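Local coordinates for protein fructuronate-tagaturonate epimerase UxaE (Cohnella laeviribosi, PDB 6ILA) that catalyses the interconversion of D-fructuronate and D-tagaturonate by epimerisation, probably in a zinc site at the end of its TIM barrel, at residues A[91-96]-A[364-369]; A[299-304]-A[340-345]; A[344-349]-A[480-485]. All blocks are in the same frame, centred on the assembly; numbering follows the deposited sequence.

Interaction 1: A[91-96]-A[364-369]; sequences ATIGLG and VKTAGT. With PO4 (phosphate ion), chain E.
Thr366 is gripped through its backbone by Gly94 of the neighbouring strand and Gly96 just beyond its end, and this ladder joins the first and last strands of the TIM barrel in parallel. Its amide donates to Gly94 O (N to O 3.0 Å), and its own carbonyl receives Gly96 N, with Thr366 O 2.7 Å from that nitrogen. Gly96 thereby carries the pairing just past the end of strand 92-95, where its CA also lies 3.8 Å from Ala367 CB. One step back, Val364 O accepts Gly94 N at 2.9 Å.

With chi1 at 88°, OG1 of Thr366 sits between backbone N and carbonyl carbon; from there it makes a weak bond to Gly94 O and comes alongside Leu95 CD2, while Asn370 is a further polar partner. Beyond the strand, Ala367 is the N-cap of helix 368-381, and the first turn presents backbone amides to a phosphate ion, probably from the crystallisation liquor: Gly368 N reaches its O2 at 3.0 Å and Thr369 N its O3 at 3.0 Å.

On the face carrying Ile93, Val364 and Thr366, helix 468-486 packs through Ile479, Leu483 and Leu486. Lys365 faces the opposite way, to Asp159 and Glu268. Strand 116-123 lies beyond 92-95 and strand 338-341 beyond 363-366.

Interaction 2: A[299-304]-A[340-345]; sequences SMAPRF and SIHSGA. With PO4 (phosphate ion), chain E.
The imidazole of His342 and the phenyl ring of Phe304 each meet an aliphatic group of the other segment obliquely, in a beta-alpha-beta unit of the TIM barrel. Ala301 CB slants in on the imidazole at its CD2-NE2 side, 3.3 Å from His342 CD2, and the ring of His160, the other zinc-site histidine, also meets that of His342. Phe304 CE2 approaches Ile341 CG1 at 4.3 Å, while Phe321 packs edge-to-face with the Phe304 ring.

In this unit strand 299-301 is followed by helix 318-335 and then by the adjacent parallel strand 338-341. A single backbone hydrogen bond links the strands here: Ser340 N donates to Met300 O at 2.6 Å, with an angle of 150° at the hydrogen. Ala301 adds a CH...O contact from its CA to Ser340 O, at 3.2 Å, and its methyl packs against the CB of the same serine.

The hydroxyls of Ser299 and Ser340 come near each other, their OG atoms 4.0 Å apart. Ser340 OG, turned anti to the amide nitrogen (chi1 -158°), joins Ser299 OG at OE2 of Glu268. The other oxygen of that carboxylate, OE1, takes His342 NE2, making Glu268 a second-shell residue that would position a zinc-site histidine. His342 directly follows strand 338-341, at the C-terminal end of the barrel strands, where the zinc ion is held.

Where the backbones part, a water fills in for direct pairing: it donates to Pro302 O (3.1 Å) and to Ser340 O (3.2 Å), and accepts a hydrogen bond from His342 N at 3.1 Å.

Interaction 3: A[344-349]-A[480-485]; sequences GADKFS and GKHLDL. With PO4 (phosphate ion), chain E.
A single hydrogen bond crosses between loop and helix: Asp346 N donates to His482 NE2, 2.9 Å away, from a position tilted 22° out of the imidazole plane. The ND1 of this histidine is bonded to His478 O one helical turn earlier, so both ring nitrogens are engaged and the ring rotation is fixed, consistent with a neutral imidazole carrying its proton on ND1. The Asp346 carboxylate turns elsewhere, to Arg434, His478 and Thr369.

Aromatic contact is made with a face of the same imidazole. Phe348 directs its edge at this face of His482, the ring planes 63° apart and the centroids 5.0 Å apart; its CE1 hovers 3.5 Å above the imidazole, offset toward the rim. One face of the phenyl ring has Asp346 CA over its centre.

Apolar contacts complete the grip on Phe348. Lys481, bent at chi3 (106°), brings its CE to 3.4 Å from Phe348 CZ, and Leu485 CD1 meets Phe348 CD1 at 3.6 Å.

Within the loop, Gly344 to Lys347 form a type II turn, with Asp346 at its positive-phi position, and Lys347 NZ bonds back to Ala345 O. Ala345 N makes a long, bent bond to phosphate O4 (3.3 Å). This is a strand-to-helix loop at the C-terminal end of a TIM-barrel strand, pinned by helix 468-486 beside an anion site.

How the interactions relate
The barrel begins at strand 92-95, and interaction 1 closes it some 270 residues later, when strand 363-366 returns to pair with that first strand. Nested inside this long loop, interaction 2 closes a short one, the beta-alpha-beta unit linking the sixth and seventh strands. Interaction 3 starts where interaction 2 ends, sharing Gly344 and Ala345, and runs on to helix 468-486; it therefore crosses interaction 1. Strand 338-341 probably bonds to strand 363-366, Lys365 N to Ile341 O, while Ile93 CD1 packs on Leu483 CD2. Together the three contacts tie together the barrel seam, the zinc-site end and the C-terminal helix, and each has a segment that touches the same phosphate.

Interaction 1: A[91-96]-A[364-369]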
# COMPACT_ATOMS: atom_id res chain seq x y z
N ALA A 91 -7.90 -12.97 -3.89
CA ALA A 91 -7.78 -12.08 -2.75
C ALA A 91 -6.34 -11.58 -2.63
O ALA A 91 -5.39 -12.37 -2.67
CB ALA A 91 -8.21 -12.79 -1.48
N THR A 92 -6.18 -10.26 -2.52
CA THR A 92 -4.87 -9.64 -2.36
C THR A 92 -4.89 -8.67 -1.18
O THR A 92 -5.95 -8.24 -0.71
CB THR A 92 -4.39 -8.89 -3.62
OG1 THR A 92 -5.18 -7.71 -3.81
CG2 THR A 92 -4.46 -9.79 -4.88
N ILE A 93 -3.69 -8.36 -0.70
CA ILE A 93 -3.47 -7.36 0.33
C ILE A 93 -2.21 -6.57 -0.02
O ILE A 93 -1.19 -7.15 -0.43
CB ILE A 93 -3.33 -7.98 1.73
CG1 ILE A 93 -2.98 -6.89 2.74
CG2 ILE A 93 -2.29 -9.08 1.73
CD1 ILE A 93 -2.98 -7.37 4.15
N GLY A 94 -2.30 -5.25 0.12
CA GLY A 94 -1.15 -4.37 -0.03
C GLY A 94 -0.46 -4.17 1.30
O GLY A 94 -1.12 -3.91 2.31
N LEU A 95 0.85 -4.31 1.31
CA LEU A 95 1.60 -4.33 2.56
C LEU A 95 2.63 -3.23 2.50
O LEU A 95 3.81 -3.47 2.25
CB LEU A 95 2.19 -5.68 2.77
CG LEU A 95 1.01 -6.62 3.03
CD1 LEU A 95 1.39 -8.08 2.88
CD2 LEU A 95 0.46 -6.33 4.40
N GLY A 96 2.17 -2.00 2.71
CA GLY A 96 3.05 -0.87 2.61
C GLY A 96 4.06 -0.91 3.73
O GLY A 96 3.74 -1.25 4.87
N VAL A 364 -7.19 -4.78 -0.23
CA VAL A 364 -7.14 -3.97 0.98
C VAL A 364 -5.71 -3.47 1.14
O VAL A 364 -4.77 -4.27 1.21
CB VAL A 364 -7.59 -4.78 2.21
CG1 VAL A 364 -7.82 -3.87 3.38
CG2 VAL A 364 -8.84 -5.52 1.92
N LYS A 365 -5.54 -2.15 1.23
CA LYS A 365 -4.24 -1.49 1.27
C LYS A 365 -3.91 -1.04 2.69
O LYS A 365 -4.57 -0.16 3.22
CB LYS A 365 -4.22 -0.28 0.34
CG LYS A 365 -4.22 -0.60 -1.12
CD LYS A 365 -3.67 0.54 -1.94
CE LYS A 365 -3.71 0.19 -3.43
NZ LYS A 365 -3.50 1.36 -4.32
N THR A 366 -2.86 -1.60 3.27
CA THR A 366 -2.31 -1.08 4.51
C THR A 366 -0.93 -0.50 4.22
O THR A 366 -0.27 -0.88 3.26
CB THR A 366 -2.19 -2.17 5.60
OG1 THR A 366 -0.93 -2.83 5.50
CG2 THR A 366 -3.29 -3.20 5.50
N ALA A 367 -0.52 0.45 5.06
CA ALA A 367 0.81 1.05 4.92
C ALA A 367 1.25 1.76 6.20
O ALA A 367 2.22 1.35 6.84
CB ALA A 367 0.84 2.03 3.74
N GLY A 368 0.55 2.82 6.59
CA GLY A 368 0.98 3.56 7.76
C GLY A 368 0.88 2.78 9.05
O GLY A 368 1.71 2.94 9.95
N THR A 369 -0.13 1.92 9.17
CA THR A 369 -0.31 1.14 10.39
C THR A 369 0.90 0.27 10.70
O THR A 369 1.15 -0.07 11.86
CB THR A 369 -1.56 0.27 10.27
OG1 THR A 369 -1.97 -0.18 11.57
CG2 THR A 369 -1.28 -0.92 9.40
P PO4 E . -2.85 2.69 6.67
O1 PO4 E . -2.88 3.44 7.97
O2 PO4 E . -2.20 3.54 5.62
O3 PO4 E . -1.99 1.46 6.87
O4 PO4 E . -4.27 2.34 6.27

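Interaction 2: A[299-304]-A[340-345]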
# COMPACT_ATOMS: atom_id res chain seq x y z
N SER A 299 -8.84 -3.29 -10.47
CA SER A 299 -9.66 -2.96 -9.31
C SER A 299 -10.03 -1.48 -9.31
O SER A 299 -9.28 -0.63 -9.80
CB SER A 299 -8.93 -3.31 -8.03
OG SER A 299 -7.75 -2.54 -7.97
N MET A 300 -11.19 -1.21 -8.71
CA MET A 300 -11.69 0.13 -8.43
C MET A 300 -11.61 0.41 -6.93
O MET A 300 -11.92 -0.46 -6.11
CB MET A 300 -13.15 0.27 -8.88
CG MET A 300 -13.48 1.62 -9.44
SD MET A 300 -12.91 1.71 -11.14
CE MET A 300 -14.39 1.13 -11.96
N ALA A 301 -11.24 1.62 -6.57
CA ALA A 301 -11.16 2.04 -5.17
C ALA A 301 -11.96 3.32 -5.03
O ALA A 301 -11.43 4.41 -5.25
CB ALA A 301 -9.72 2.25 -4.74
N PRO A 302 -13.24 3.23 -4.69
CA PRO A 302 -14.10 4.41 -4.61
C PRO A 302 -13.96 5.15 -3.28
O PRO A 302 -13.18 4.81 -2.40
CB PRO A 302 -15.50 3.81 -4.78
CG PRO A 302 -15.41 2.44 -4.27
CD PRO A 302 -14.02 1.97 -4.61
N ARG A 303 -14.74 6.22 -3.16
CA ARG A 303 -14.85 6.99 -1.94
C ARG A 303 -16.17 6.59 -1.29
O ARG A 303 -17.24 6.99 -1.75
CB ARG A 303 -14.82 8.48 -2.24
CG ARG A 303 -14.11 9.33 -1.23
CD ARG A 303 -15.03 9.92 -0.19
NE ARG A 303 -14.31 10.89 0.62
CZ ARG A 303 -14.66 11.26 1.84
NH1 ARG A 303 -15.74 10.75 2.39
NH2 ARG A 303 -13.92 12.14 2.50
N PHE A 304 -16.09 5.79 -0.23
CA PHE A 304 -17.30 5.31 0.42
C PHE A 304 -17.93 6.40 1.28
O PHE A 304 -17.26 7.32 1.74
CB PHE A 304 -17.00 4.09 1.29
CG PHE A 304 -16.34 2.99 0.55
CD1 PHE A 304 -17.06 2.15 -0.25
CD2 PHE A 304 -14.97 2.81 0.65
CE1 PHE A 304 -16.45 1.13 -0.94
CE2 PHE A 304 -14.34 1.79 -0.05
CZ PHE A 304 -15.08 0.94 -0.84
N SER A 340 -11.22 -2.07 -4.23
CA SER A 340 -9.97 -1.84 -3.54
C SER A 340 -10.23 -0.91 -2.35
O SER A 340 -10.73 0.21 -2.53
CB SER A 340 -8.95 -1.26 -4.52
OG SER A 340 -7.60 -1.46 -4.12
N ILE A 341 -9.89 -1.35 -1.15
CA ILE A 341 -10.13 -0.55 0.05
C ILE A 341 -8.84 0.18 0.41
O ILE A 341 -7.87 -0.42 0.88
CB ILE A 341 -10.64 -1.38 1.22
CG1 ILE A 341 -12.09 -1.77 1.01
CG2 ILE A 341 -10.65 -0.53 2.42
CD1 ILE A 341 -12.31 -2.84 -0.02
N HIS A 342 -8.85 1.48 0.18
CA HIS A 342 -7.78 2.34 0.63
C HIS A 342 -8.03 2.76 2.07
O HIS A 342 -9.15 2.68 2.58
CB HIS A 342 -7.68 3.54 -0.28
CG HIS A 342 -7.11 3.20 -1.62
ND1 HIS A 342 -6.10 3.93 -2.20
CD2 HIS A 342 -7.38 2.19 -2.47
CE1 HIS A 342 -5.78 3.38 -3.37
NE2 HIS A 342 -6.55 2.33 -3.56
N SER A 343 -6.96 3.20 2.73
CA SER A 343 -6.98 3.57 4.14
C SER A 343 -7.51 2.45 5.01
O SER A 343 -7.97 2.68 6.13
CB SER A 343 -7.79 4.85 4.36
OG SER A 343 -7.01 5.99 4.03
N GLY A 344 -7.40 1.22 4.50
CA GLY A 344 -8.11 0.09 5.08
C GLY A 344 -7.63 -0.33 6.45
O GLY A 344 -8.41 -0.90 7.23
N ALA A 345 -6.37 -0.09 6.77
CA ALA A 345 -5.88 -0.53 8.07
C ALA A 345 -6.73 0.06 9.17
O ALA A 345 -7.05 1.24 9.15
CB ALA A 345 -4.42 -0.12 8.27
P PO4 E . -2.85 2.69 6.67
O1 PO4 E . -2.88 3.44 7.97
O2 PO4 E . -2.20 3.54 5.62
O3 PO4 E . -1.99 1.46 6.87
O4 PO4 E . -4.27 2.34 6.27
O HOH W 1 -11.41 2.82 -0.85

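Interaction 3: A[344-349]-A[480-485]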
# COMPACT_ATOMS: atom_id res chain seq x y z
N GLY A 344 -7.40 1.22 4.50
CA GLY A 344 -8.11 0.09 5.08
C GLY A 344 -7.63 -0.33 6.45
O GLY A 344 -8.41 -0.90 7.23
N ALA A 345 -6.37 -0.09 6.77
CA ALA A 345 -5.88 -0.53 8.07
C ALA A 345 -6.73 0.06 9.17
O ALA A 345 -7.05 1.24 9.15
CB ALA A 345 -4.42 -0.12 8.27
N ASP A 346 -7.10 -0.78 10.13
CA ASP A 346 -7.79 -0.39 11.35
C ASP A 346 -9.26 -0.11 11.12
O ASP A 346 -9.95 0.38 12.01
CB ASP A 346 -7.13 0.82 12.02
CG ASP A 346 -5.61 0.77 11.93
OD1 ASP A 346 -5.01 -0.15 12.52
OD2 ASP A 346 -5.03 1.64 11.23
N LYS A 347 -9.76 -0.38 9.92
CA LYS A 347 -11.19 -0.30 9.64
C LYS A 347 -11.88 -1.60 10.05
O LYS A 347 -12.53 -2.26 9.24
CB LYS A 347 -11.41 -0.01 8.15
CG LYS A 347 -10.75 1.27 7.65
CD LYS A 347 -11.24 2.54 8.35
CE LYS A 347 -10.38 3.71 7.95
NZ LYS A 347 -8.96 3.63 8.45
N PHE A 348 -11.74 -1.94 11.35
CA PHE A 348 -12.22 -3.23 11.85
C PHE A 348 -13.73 -3.38 11.71
O PHE A 348 -14.23 -4.51 11.65
CB PHE A 348 -11.82 -3.41 13.31
CG PHE A 348 -10.33 -3.50 13.54
CD1 PHE A 348 -9.55 -4.40 12.85
CD2 PHE A 348 -9.71 -2.69 14.48
CE1 PHE A 348 -8.17 -4.49 13.08
CE2 PHE A 348 -8.33 -2.78 14.72
CZ PHE A 348 -7.57 -3.66 14.02
N SER A 349 -14.47 -2.29 11.63
CA SER A 349 -15.93 -2.34 11.55
C SER A 349 -16.45 -2.70 10.16
O SER A 349 -17.65 -2.98 10.02
CB SER A 349 -16.52 -0.99 11.96
OG SER A 349 -16.87 -0.97 13.32
N GLY A 480 -2.76 -9.94 11.24
CA GLY A 480 -3.59 -11.13 11.27
C GLY A 480 -5.03 -10.81 11.62
O GLY A 480 -5.96 -11.25 10.94
N LYS A 481 -5.23 -10.06 12.71
CA LYS A 481 -6.54 -9.51 13.05
C LYS A 481 -7.25 -9.06 11.78
O LYS A 481 -8.38 -9.47 11.50
CB LYS A 481 -6.36 -8.34 14.05
CG LYS A 481 -7.36 -8.18 15.21
CD LYS A 481 -6.78 -7.38 16.43
CE LYS A 481 -7.34 -5.93 16.58
NZ LYS A 481 -6.70 -5.06 17.65
N HIS A 482 -6.56 -8.27 10.96
CA HIS A 482 -7.13 -7.79 9.71
C HIS A 482 -7.61 -8.95 8.84
O HIS A 482 -8.79 -9.04 8.49
CB HIS A 482 -6.09 -6.92 8.97
CG HIS A 482 -5.87 -5.56 9.57
ND1 HIS A 482 -5.33 -5.36 10.83
CD2 HIS A 482 -6.14 -4.32 9.08
CE1 HIS A 482 -5.29 -4.07 11.09
NE2 HIS A 482 -5.77 -3.41 10.05
N LEU A 483 -6.70 -9.89 8.53
CA LEU A 483 -7.05 -10.97 7.61
C LEU A 483 -8.12 -11.91 8.18
O LEU A 483 -8.92 -12.46 7.41
CB LEU A 483 -5.81 -11.76 7.24
CG LEU A 483 -4.63 -10.95 6.70
CD1 LEU A 483 -3.46 -11.86 6.47
CD2 LEU A 483 -4.98 -10.24 5.41
N ASP A 484 -8.15 -12.11 9.50
CA ASP A 484 -9.18 -12.98 10.07
C ASP A 484 -10.55 -12.30 10.04
O ASP A 484 -11.57 -12.95 9.75
CB ASP A 484 -8.83 -13.36 11.50
CG ASP A 484 -7.47 -14.05 11.60
OD1 ASP A 484 -6.98 -14.15 12.75
OD2 ASP A 484 -6.91 -14.48 10.56
N LEU A 485 -10.57 -11.00 10.36
CA LEU A 485 -11.80 -10.23 10.28
C LEU A 485 -12.32 -10.14 8.86
O LEU A 485 -13.53 -10.05 8.64
CB LEU A 485 -11.57 -8.83 10.83
CG LEU A 485 -11.67 -8.89 12.34
CD1 LEU A 485 -11.13 -7.62 12.97
CD2 LEU A 485 -13.12 -9.10 12.68
P PO4 E . -2.85 2.69 6.67
O1 PO4 E . -2.88 3.44 7.97
O2 PO4 E . -2.20 3.54 5.62
O3 PO4 E . -1.99 1.46 6.87
O4 PO4 E . -4.27 2.34 6.27